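Local coordinates for multidrug resistance protein (Vibrio cholerae, PDB 1YC9) that probably exports toxic compounds such as puromycin and acriflavine across the outer membrane as a trimeric efflux channel, at residues His37-Pro47 / Leu220-Arg230; Arg156-Ala167 / Leu409-Ser420. The protein carries 1 engineered substitution. All coordinates share one frame; numbering follows the deposited sequence.

Contact 1. Residues His37-Pro47 / Leu220-Arg230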
loop_
_atom_site.group_PDB
_atom_site.type_symbol
_atom_site.label_atom_id
_atom_site.label_comp_id
_atom_site.label_asym_id
_atom_site.label_seq_id
_atom_site.Cartn_x
_atom_site.Cartn_y
_atom_site.Cartn_z
ATOM N N HIS A 37 1.026 -3.596 -30.588
ATOM C CA HIS A 37 -0.407 -3.397 -30.590
ATOM C C HIS A 37 -1.019 -3.370 -29.163
ATOM O O HIS A 37 -1.887 -2.534 -28.863
ATOM C CB HIS A 37 -1.103 -4.467 -31.405
ATOM C CG HIS A 37 -2.382 -3.994 -32.017
ATOM N ND1 HIS A 37 -3.588 -4.034 -31.348
ATOM C CD2 HIS A 37 -2.646 -3.452 -33.236
ATOM C CE1 HIS A 37 -4.539 -3.534 -32.119
ATOM N NE2 HIS A 37 -3.996 -3.177 -33.270
ATOM N N LEU A 38 -0.556 -4.284 -28.312
ATOM C CA LEU A 38 -0.979 -4.331 -26.910
ATOM C C LEU A 38 -0.658 -3.020 -26.202
ATOM O O LEU A 38 -1.523 -2.446 -25.563
ATOM C CB LEU A 38 -0.286 -5.501 -26.187
ATOM C CG LEU A 38 -0.800 -6.884 -26.574
ATOM C CD1 LEU A 38 0.121 -7.981 -26.082
ATOM C CD2 LEU A 38 -2.191 -7.079 -26.045
ATOM N N ILE A 39 0.556 -2.514 -26.365
ATOM C CA ILE A 39 0.911 -1.299 -25.670
ATOM C C ILE A 39 0.114 -0.121 -26.266
ATOM O O ILE A 39 -0.510 0.685 -25.550
ATOM C CB ILE A 39 2.410 -1.112 -25.668
ATOM C CG1 ILE A 39 3.028 -2.205 -24.778
ATOM C CG2 ILE A 39 2.772 0.259 -25.179
ATOM C CD1 ILE A 39 4.526 -2.219 -24.755
ATOM N N GLU A 40 0.069 -0.055 -27.592
ATOM C CA GLU A 40 -0.685 0.992 -28.263
ATOM C C GLU A 40 -2.151 1.070 -27.861
ATOM O O GLU A 40 -2.641 2.154 -27.589
ATOM C CB GLU A 40 -0.516 0.851 -29.762
ATOM C CG GLU A 40 0.915 1.230 -30.122
ATOM C CD GLU A 40 1.568 0.758 -31.371
ATOM O OE1 GLU A 40 0.819 0.310 -32.259
ATOM O OE2 GLU A 40 2.820 0.728 -31.450
ATOM N N GLU A 41 -2.814 -0.079 -27.757
ATOM C CA GLU A 41 -4.188 -0.177 -27.259
ATOM C C GLU A 41 -4.329 0.423 -25.860
ATOM O O GLU A 41 -5.245 1.222 -25.617
ATOM C CB GLU A 41 -4.667 -1.637 -27.214
ATOM C CG GLU A 41 -4.995 -2.268 -28.551
ATOM C CD GLU A 41 -5.115 -3.797 -28.421
ATOM O OE1 GLU A 41 -5.934 -4.275 -27.626
ATOM O OE2 GLU A 41 -4.368 -4.529 -29.085
ATOM N N ALA A 42 -3.450 0.007 -24.953
ATOM C CA ALA A 42 -3.466 0.461 -23.570
ATOM C C ALA A 42 -3.237 1.966 -23.474
ATOM O O ALA A 42 -3.821 2.600 -22.641
ATOM C CB ALA A 42 -2.400 -0.250 -22.752
ATOM N N LEU A 43 -2.331 2.512 -24.302
ATOM C CA LEU A 43 -2.048 3.944 -24.281
ATOM C C LEU A 43 -3.096 4.835 -25.002
ATOM O O LEU A 43 -3.070 6.048 -24.875
ATOM C CB LEU A 43 -0.646 4.188 -24.832
ATOM C CG LEU A 43 0.482 3.624 -23.942
ATOM C CD1 LEU A 43 1.862 3.937 -24.555
ATOM C CD2 LEU A 43 0.422 4.099 -22.481
ATOM N N GLN A 44 -4.002 4.216 -25.751
ATOM C CA GLN A 44 -5.037 4.968 -26.456
ATOM C C GLN A 44 -6.285 5.115 -25.593
ATOM O O GLN A 44 -6.837 6.206 -25.451
ATOM C CB GLN A 44 -5.390 4.281 -27.777
ATOM C CG GLN A 44 -6.172 5.155 -28.743
ATOM N N HIS A 45 -6.719 3.999 -25.021
ATOM C CA HIS A 45 -7.841 3.959 -24.118
ATOM C C HIS A 45 -7.694 2.715 -23.233
ATOM O O HIS A 45 -7.640 1.598 -23.727
ATOM C CB HIS A 45 -9.184 3.908 -24.865
ATOM C CG HIS A 45 -10.370 4.200 -23.987
ATOM N ND1 HIS A 45 -11.115 3.205 -23.382
ATOM C CD2 HIS A 45 -10.913 5.375 -23.579
ATOM C CE1 HIS A 45 -12.072 3.753 -22.651
ATOM N NE2 HIS A 45 -11.972 5.068 -22.748
ATOM N N SER A 46 -7.604 2.940 -21.927
ATOM C CA SER A 46 -7.608 1.882 -20.908
ATOM C C SER A 46 -7.864 2.614 -19.587
ATOM O O SER A 46 -7.600 3.804 -19.503
ATOM C CB SER A 46 -6.289 1.131 -20.865
ATOM O OG SER A 46 -5.202 1.915 -20.371
ATOM N N PRO A 47 -8.392 1.945 -18.565
ATOM C CA PRO A 47 -8.608 2.603 -17.270
ATOM C C PRO A 47 -7.358 3.216 -16.614
ATOM O O PRO A 47 -7.455 4.292 -16.072
ATOM C CB PRO A 47 -9.218 1.484 -16.412
ATOM C CG PRO A 47 -9.904 0.598 -17.429
ATOM C CD PRO A 47 -8.943 0.572 -18.588
ATOM N N LEU A 220 -2.618 -10.045 -19.460
ATOM C CA LEU A 220 -2.350 -9.109 -20.566
ATOM C C LEU A 220 -3.618 -8.418 -21.048
ATOM O O LEU A 220 -3.638 -7.206 -21.208
ATOM C CB LEU A 220 -1.640 -9.787 -21.719
ATOM C CG LEU A 220 -0.149 -10.073 -21.559
ATOM C CD1 LEU A 220 0.415 -11.155 -22.532
ATOM C CD2 LEU A 220 0.684 -8.758 -21.707
ATOM N N ALA A 221 -4.710 -9.156 -21.211
ATOM C CA ALA A 221 -5.970 -8.564 -21.573
ATOM C C ALA A 221 -6.377 -7.488 -20.560
ATOM O O ALA A 221 -6.763 -6.386 -20.954
ATOM C CB ALA A 221 -7.061 -9.619 -21.669
ATOM N N ALA A 222 -6.286 -7.807 -19.265
ATOM C CA ALA A 222 -6.640 -6.863 -18.213
ATOM C C ALA A 222 -5.707 -5.631 -18.222
ATOM O O ALA A 222 -6.167 -4.472 -18.042
ATOM C CB ALA A 222 -6.607 -7.546 -16.837
ATOM N N LEU A 223 -4.439 -5.873 -18.476
ATOM C CA LEU A 223 -3.426 -4.799 -18.477
ATOM C C LEU A 223 -3.682 -3.785 -19.567
ATOM O O LEU A 223 -3.304 -2.618 -19.377
ATOM C CB LEU A 223 -1.981 -5.310 -18.577
ATOM C CG LEU A 223 -1.467 -5.940 -17.290
ATOM C CD1 LEU A 223 -0.205 -6.740 -17.539
ATOM C CD2 LEU A 223 -1.169 -4.902 -16.216
ATOM N N VAL A 224 -4.339 -4.197 -20.653
ATOM C CA VAL A 224 -4.665 -3.285 -21.718
ATOM C C VAL A 224 -6.117 -2.812 -21.621
ATOM O O VAL A 224 -6.637 -2.208 -22.557
ATOM C CB VAL A 224 -4.261 -3.810 -23.128
ATOM C CG1 VAL A 224 -2.827 -4.290 -23.089
ATOM C CG2 VAL A 224 -5.158 -4.920 -23.599
ATOM N N GLY A 225 -6.769 -3.084 -20.496
ATOM C CA GLY A 225 -8.066 -2.542 -20.215
ATOM C C GLY A 225 -9.162 -3.280 -20.886
ATOM O O GLY A 225 -10.234 -2.734 -21.130
ATOM N N GLN A 226 -8.933 -4.542 -21.188
ATOM C CA GLN A 226 -9.949 -5.294 -21.902
ATOM C C GLN A 226 -10.405 -6.484 -21.123
ATOM O O GLN A 226 -9.802 -6.879 -20.116
ATOM C CB GLN A 226 -9.501 -5.610 -23.345
ATOM C CG GLN A 226 -9.431 -4.301 -24.145
ATOM C CD GLN A 226 -8.694 -4.406 -25.465
ATOM O OE1 GLN A 226 -9.097 -5.179 -26.324
ATOM N NE2 GLN A 226 -7.651 -3.601 -25.654
ATOM N N GLY A 227 -11.585 -6.951 -21.513
ATOM C CA GLY A 227 -12.159 -8.129 -20.943
ATOM C C GLY A 227 -11.351 -9.304 -21.455
ATOM O O GLY A 227 -10.443 -9.164 -22.277
ATOM N N PRO A 228 -11.686 -10.478 -20.961
ATOM C CA PRO A 228 -10.976 -11.692 -21.346
ATOM C C PRO A 228 -11.136 -12.216 -22.762
ATOM O O PRO A 228 -10.358 -13.115 -23.090
ATOM C CB PRO A 228 -11.444 -12.699 -20.292
ATOM C CG PRO A 228 -12.744 -12.216 -19.843
ATOM C CD PRO A 228 -12.674 -10.725 -19.904
ATOM N N ASP A 229 -12.029 -11.670 -23.604
ATOM C CA ASP A 229 -12.065 -11.960 -25.056
ATOM C C ASP A 229 -10.851 -11.465 -25.863
ATOM O O ASP A 229 -10.522 -11.999 -26.923
ATOM C CB ASP A 229 -13.292 -11.293 -25.696
ATOM C CG ASP A 229 -14.545 -12.149 -25.603
ATOM O OD1 ASP A 229 -14.823 -12.704 -24.513
ATOM O OD2 ASP A 229 -15.312 -12.311 -26.578
ATOM N N ARG A 230 -10.229 -10.394 -25.405
ATOM C CA ARG A 230 -8.964 -9.958 -25.955
ATOM C C ARG A 230 -7.862 -11.011 -25.788
ATOM O O ARG A 230 -6.889 -11.058 -26.577
ATOM C CB ARG A 230 -8.537 -8.645 -25.284
ATOM C CG ARG A 230 -7.238 -8.071 -25.754
ATOM C CD ARG A 230 -7.270 -7.735 -27.258
ATOM N NE ARG A 230 -6.042 -7.186 -27.788
ATOM C CZ ARG A 230 -5.043 -7.887 -28.294
ATOM N NH1 ARG A 230 -4.004 -7.246 -28.811
ATOM N NH2 ARG A 230 -5.057 -9.212 -28.289
HETATM O O HOH W 1 -3.657 -0.254 -18.606
#
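The guanidinium of Arg230 has the methyl CD2 of Leu38 over one face, 3.3 Å above the plane and offset toward its rim, while the carboxylate of Glu41 meets it at the edge with the two planes only 16° apart; Gln226 OE1 also lies at the edge, in plane. This is a side-on, two-nitrogen salt bridge. It joins helix 33-44 to the segment that follows helix 189-223 in this outer membrane factor protein. Arg230 NE bonds Glu41 OE1 at 2.9 Å and Arg230 NH1 bonds Glu41 OE2 at 2.8 Å, each through the syn lone pair of its oxygen. The bend of Arg230 at chi2 (61°) brings the guanidinium to the acid. Gln226 NE2 adds a second donor to Glu41 OE1, at 2.7 Å and on the anti lone pair, which fixes the carboxylate's rotation. His37 ND1 is hydrogen-bonded to Glu41 OE2 as well, although that separation is modelled as very short and its exact length is doubtful.

Beneath this polar layer, Val224 sits against the helix: its CG1 lies 3.3 Å from Leu38 O, and Ala42 CB is 4.0 Å from Val224 CB. Ala42 also packs on Ile147 of helix 117-183. A Schellman motif ends helix 189-223, with Gln226 N bonded to Ala221 O and Gly225 N to Ala222 O. Its glycine has positive phi (81°). A water bridges Ser46 OG to Leu223 O, and Ser46 OG also donates to Ala42 O. Pro47 CD closes this end, 3.6 Å from Gly225 CA.

Contact 2. Residues Arg156-Ala167 / Leu409-Ser420; sequences RLYANQETVHAA and LNNQRALVNLQS
The carbonyl oxygen of Arg156, which faces Val416 CG1 across the interface, takes two hydrogen bonds from Asn160, one from its backbone N and one from ND2, arriving on opposite faces of the carbonyl plane. The ND2 bond is 2.9 Å and nearly straight (178°), though its donor stands above the plane. With Asn160 ND2 tied to its own helix, the oxygen end of the amide is presented to helix 398-433, and Arg413 NE donates to Asn160 OD1 at 2.9 Å in the planes of both the carbonyl and the guanidinium. Val164 CG2 lies over one face of that guanidinium, and Arg413 NH1 also forms a salt bridge with Glu205.

Two side chains act as knobs. Val416 enters the hole made by Arg156, Ala159, Asn160 and Thr163. Its fit is tight, with CG1 3.3 Å from Ala159 CB, and its chi1 of 145° departs from a staggered value. In return Thr163 sits among Leu409, Gln412, Arg413 and Val416, with its CG2 3.7 Å from Gln412 CB. Farther along, Leu409 CD1 packs 3.9 Å from Ala167 CB. A water joins Thr163 O to Gln412 OE1.

Axes 9.5 Å apart, running at 157° to each other, and reciprocal knobs-into-holes packing identify an antiparallel coiled-coil pair, as in the long helical barrel of outer membrane factor channels.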
loop_
_atom_site.group_PDB
_atom_site.type_symbol
_atom_site.label_atom_id
_atom_site.label_comp_id
_atom_site.label_asym_id
_atom_site.label_seq_id
_atom_site.Cartn_x
_atom_site.Cartn_y
_atom_site.Cartn_z
ATOM N N ARG A 156 8.446 -16.446 -21.970
ATOM C CA ARG A 156 9.148 -17.400 -21.154
ATOM C C ARG A 156 8.304 -18.660 -21.021
ATOM O O ARG A 156 8.843 -19.774 -21.085
ATOM C CB ARG A 156 9.446 -16.860 -19.777
ATOM C CG ARG A 156 10.432 -17.674 -18.969
ATOM C CD ARG A 156 10.558 -17.294 -17.499
ATOM N NE ARG A 156 9.319 -17.569 -16.801
ATOM C CZ ARG A 156 8.942 -18.755 -16.344
ATOM N NH1 ARG A 156 7.767 -18.881 -15.759
ATOM N NH2 ARG A 156 9.706 -19.818 -16.475
ATOM N N LEU A 157 7.013 -18.467 -20.804
ATOM C CA LEU A 157 6.090 -19.592 -20.655
ATOM C C LEU A 157 6.003 -20.416 -21.945
ATOM O O LEU A 157 6.033 -21.673 -21.903
ATOM C CB LEU A 157 4.724 -19.112 -20.197
ATOM C CG LEU A 157 4.735 -18.688 -18.740
ATOM C CD1 LEU A 157 3.442 -17.897 -18.453
ATOM C CD2 LEU A 157 4.922 -19.869 -17.792
ATOM N N TYR A 158 5.895 -19.741 -23.076
ATOM C CA TYR A 158 5.830 -20.422 -24.380
ATOM C C TYR A 158 7.129 -21.173 -24.645
ATOM O O TYR A 158 7.086 -22.288 -25.142
ATOM C CB TYR A 158 5.547 -19.458 -25.539
ATOM C CG TYR A 158 4.120 -19.318 -25.922
ATOM C CD1 TYR A 158 3.354 -18.248 -25.440
ATOM C CD2 TYR A 158 3.510 -20.226 -26.765
ATOM C CE1 TYR A 158 2.040 -18.083 -25.802
ATOM C CE2 TYR A 158 2.140 -20.072 -27.139
ATOM C CZ TYR A 158 1.425 -18.985 -26.649
ATOM O OH TYR A 158 0.127 -18.767 -26.964
ATOM N N ALA A 159 8.277 -20.611 -24.250
ATOM C CA ALA A 159 9.546 -21.324 -24.380
ATOM C C ALA A 159 9.592 -22.592 -23.525
ATOM O O ALA A 159 10.058 -23.636 -23.988
ATOM C CB ALA A 159 10.763 -20.388 -24.024
ATOM N N ASN A 160 9.131 -22.487 -22.270
ATOM C CA ASN A 160 9.052 -23.644 -21.406
ATOM C C ASN A 160 8.049 -24.670 -21.968
ATOM O O ASN A 160 8.319 -25.859 -21.909
ATOM C CB ASN A 160 8.703 -23.234 -19.979
ATOM C CG ASN A 160 9.917 -22.816 -19.192
ATOM O OD1 ASN A 160 10.503 -23.598 -18.500
ATOM N ND2 ASN A 160 10.312 -21.550 -19.319
ATOM N N GLN A 161 6.961 -24.200 -22.585
ATOM C CA GLN A 161 6.043 -25.091 -23.242
ATOM C C GLN A 161 6.749 -25.877 -24.362
ATOM O O GLN A 161 6.621 -27.089 -24.424
ATOM C CB GLN A 161 4.848 -24.357 -23.776
ATOM C CG GLN A 161 3.880 -25.271 -24.591
ATOM C CD GLN A 161 2.744 -24.518 -25.220
ATOM O OE1 GLN A 161 2.946 -23.710 -26.122
ATOM N NE2 GLN A 161 1.557 -24.795 -24.776
ATOM N N GLU A 162 7.528 -25.207 -25.208
ATOM C CA GLU A 162 8.176 -25.905 -26.313
ATOM C C GLU A 162 9.143 -26.962 -25.772
ATOM O O GLU A 162 9.164 -28.134 -26.223
ATOM C CB GLU A 162 8.915 -24.910 -27.190
ATOM C CG GLU A 162 9.240 -25.448 -28.561
ATOM C CD GLU A 162 9.696 -24.347 -29.491
ATOM O OE1 GLU A 162 10.874 -24.000 -29.376
ATOM O OE2 GLU A 162 8.885 -23.834 -30.312
ATOM N N THR A 163 9.934 -26.562 -24.800
ATOM C CA THR A 163 10.926 -27.431 -24.163
ATOM C C THR A 163 10.327 -28.672 -23.485
ATOM O O THR A 163 10.812 -29.833 -23.668
ATOM C CB THR A 163 11.678 -26.614 -23.134
ATOM O OG1 THR A 163 12.370 -25.549 -23.806
ATOM C CG2 THR A 163 12.765 -27.417 -22.424
ATOM N N VAL A 164 9.248 -28.444 -22.761
ATOM C CA VAL A 164 8.611 -29.528 -22.011
ATOM C C VAL A 164 7.811 -30.450 -22.974
ATOM O O VAL A 164 7.823 -31.676 -22.819
ATOM C CB VAL A 164 7.788 -28.978 -20.814
ATOM C CG1 VAL A 164 6.936 -30.074 -20.147
ATOM C CG2 VAL A 164 8.699 -28.350 -19.770
ATOM N N HIS A 165 7.148 -29.877 -23.958
ATOM C CA HIS A 165 6.424 -30.656 -24.961
ATOM C C HIS A 165 7.405 -31.563 -25.733
ATOM O O HIS A 165 7.121 -32.755 -25.928
ATOM C CB HIS A 165 5.649 -29.735 -25.896
ATOM C CG HIS A 165 4.960 -30.441 -27.012
ATOM N ND1 HIS A 165 5.633 -30.889 -28.125
ATOM C CD2 HIS A 165 3.654 -30.730 -27.217
ATOM C CE1 HIS A 165 4.778 -31.478 -28.946
ATOM N NE2 HIS A 165 3.569 -31.375 -28.429
ATOM N N ALA A 166 8.555 -31.018 -26.137
ATOM C CA ALA A 166 9.577 -31.803 -26.850
ATOM C C ALA A 166 10.117 -32.909 -25.965
ATOM O O ALA A 166 10.281 -34.065 -26.441
ATOM C CB ALA A 166 10.717 -30.938 -27.332
ATOM N N ALA A 167 10.377 -32.605 -24.691
ATOM C CA ALA A 167 10.776 -33.635 -23.767
ATOM C C ALA A 167 9.679 -34.711 -23.632
ATOM O O ALA A 167 10.011 -35.906 -23.579
ATOM C CB ALA A 167 11.150 -33.089 -22.399
ATOM N N LEU A 409 16.567 -31.994 -19.254
ATOM C CA LEU A 409 15.390 -31.179 -19.132
ATOM C C LEU A 409 15.578 -30.060 -18.102
ATOM O O LEU A 409 15.122 -28.982 -18.350
ATOM C CB LEU A 409 14.159 -32.027 -18.764
ATOM C CG LEU A 409 12.823 -31.263 -18.617
ATOM C CD1 LEU A 409 12.524 -30.440 -19.860
ATOM C CD2 LEU A 409 11.585 -32.246 -18.346
ATOM N N ASN A 410 16.159 -30.339 -16.950
ATOM C CA ASN A 410 16.340 -29.329 -15.915
ATOM C C ASN A 410 17.220 -28.195 -16.456
ATOM O O ASN A 410 16.899 -27.026 -16.307
ATOM C CB ASN A 410 16.963 -29.925 -14.656
ATOM C CG ASN A 410 15.986 -30.748 -13.877
ATOM O OD1 ASN A 410 14.776 -30.590 -14.065
ATOM N ND2 ASN A 410 16.488 -31.623 -13.017
ATOM N N ASN A 411 18.284 -28.568 -17.169
ATOM C CA ASN A 411 19.214 -27.587 -17.726
ATOM C C ASN A 411 18.631 -26.809 -18.899
ATOM O O ASN A 411 18.860 -25.629 -19.010
ATOM C CB ASN A 411 20.551 -28.241 -18.109
ATOM C CG ASN A 411 21.272 -28.851 -16.924
ATOM O OD1 ASN A 411 21.242 -28.304 -15.862
ATOM N ND2 ASN A 411 22.003 -29.924 -17.142
ATOM N N GLN A 412 17.806 -27.448 -19.718
ATOM C CA GLN A 412 17.144 -26.794 -20.816
ATOM C C GLN A 412 16.174 -25.748 -20.301
ATOM O O GLN A 412 16.078 -24.679 -20.851
ATOM C CB GLN A 412 16.382 -27.795 -21.683
ATOM C CG GLN A 412 17.251 -28.630 -22.571
ATOM C CD GLN A 412 16.437 -29.699 -23.312
ATOM O OE1 GLN A 412 15.453 -30.282 -22.766
ATOM N NE2 GLN A 412 16.834 -29.962 -24.552
ATOM N N ARG A 413 15.446 -26.064 -19.236
ATOM C CA ARG A 413 14.536 -25.089 -18.673
ATOM C C ARG A 413 15.289 -23.920 -18.062
ATOM O O ARG A 413 14.875 -22.767 -18.246
ATOM C CB ARG A 413 13.629 -25.767 -17.674
ATOM C CG ARG A 413 12.656 -26.600 -18.461
ATOM C CD ARG A 413 11.588 -27.204 -17.642
ATOM N NE ARG A 413 10.514 -26.240 -17.388
ATOM C CZ ARG A 413 9.556 -26.468 -16.486
ATOM N NH1 ARG A 413 9.575 -27.619 -15.822
ATOM N NH2 ARG A 413 8.594 -25.577 -16.253
ATOM N N ALA A 414 16.380 -24.214 -17.361
ATOM C CA ALA A 414 17.232 -23.174 -16.777
ATOM C C ALA A 414 17.731 -22.266 -17.864
ATOM O O ALA A 414 17.715 -21.056 -17.736
ATOM C CB ALA A 414 18.374 -23.783 -15.973
ATOM N N LEU A 415 18.167 -22.850 -18.969
ATOM C CA LEU A 415 18.624 -22.037 -20.097
ATOM C C LEU A 415 17.575 -21.143 -20.683
ATOM O O LEU A 415 17.832 -19.966 -20.900
ATOM C CB LEU A 415 19.242 -22.931 -21.170
ATOM C CG LEU A 415 19.812 -22.182 -22.367
ATOM C CD1 LEU A 415 20.818 -21.125 -21.953
ATOM C CD2 LEU A 415 20.453 -23.208 -23.311
ATOM N N VAL A 416 16.383 -21.674 -20.945
ATOM C CA VAL A 416 15.283 -20.902 -21.511
ATOM C C VAL A 416 14.958 -19.763 -20.528
ATOM O O VAL A 416 14.670 -18.656 -20.932
ATOM C CB VAL A 416 14.049 -21.826 -21.711
ATOM C CG1 VAL A 416 12.747 -21.122 -21.471
ATOM C CG2 VAL A 416 14.094 -22.509 -23.081
ATOM N N ASN A 417 14.980 -20.037 -19.224
ATOM C CA ASN A 417 14.668 -18.976 -18.286
ATOM C C ASN A 417 15.727 -17.843 -18.288
ATOM O O ASN A 417 15.382 -16.664 -18.068
ATOM C CB ASN A 417 14.488 -19.521 -16.890
ATOM C CG ASN A 417 13.256 -20.384 -16.760
ATOM O OD1 ASN A 417 13.153 -21.248 -15.853
ATOM N ND2 ASN A 417 12.331 -20.179 -17.631
ATOM N N LEU A 418 16.981 -18.209 -18.490
ATOM C CA LEU A 418 18.102 -17.220 -18.591
ATOM C C LEU A 418 18.082 -16.411 -19.872
ATOM O O LEU A 418 18.417 -15.208 -19.886
ATOM C CB LEU A 418 19.476 -17.877 -18.397
ATOM C CG LEU A 418 19.852 -18.298 -16.979
ATOM C CD1 LEU A 418 21.109 -19.149 -17.018
ATOM C CD2 LEU A 418 20.116 -17.091 -16.056
ATOM N N GLN A 419 17.695 -17.057 -20.965
ATOM C CA GLN A 419 17.449 -16.371 -22.242
ATOM C C GLN A 419 16.320 -15.371 -22.128
ATOM O O GLN A 419 16.442 -14.224 -22.569
ATOM C CB GLN A 419 17.158 -17.383 -23.348
ATOM C CG GLN A 419 18.378 -18.222 -23.667
ATOM C CD GLN A 419 18.098 -19.399 -24.572
ATOM O OE1 GLN A 419 16.977 -19.919 -24.627
ATOM N NE2 GLN A 419 19.133 -19.826 -25.288
ATOM N N SER A 420 15.233 -15.762 -21.469
ATOM C CA SER A 420 14.155 -14.833 -21.158
ATOM C C SER A 420 14.596 -13.688 -20.260
ATOM O O SER A 420 14.132 -12.545 -20.415
ATOM C CB SER A 420 12.974 -15.558 -20.477
ATOM O OG SER A 420 11.999 -14.595 -20.078
HETATM O O HOH W 2 7.808 -22.559 -16.659
HETATM O O HOH W 3 13.351 -30.527 -24.509
#

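From the N terminus the segments come in the order 37-47, 156-167, 220-230 and 409-420, so the loops closed by the two contacts cross. Contact 1 closes a loop holding strands 73-84 and 98-111 and all of helix 117-183. Contact 2 closes a longer one, with strands 286-298 and 309-322, and brings helix 398-433 against helix 117-183. Their centres are 28 Å apart and their nearest atoms about 8 Å, so they do not touch. Helices 117-183 and 189-223 connect them: Leu220 packs on Leu154, just before 156-167, while Val164 and Arg413 both rest on Ile209, upstream of 220-230.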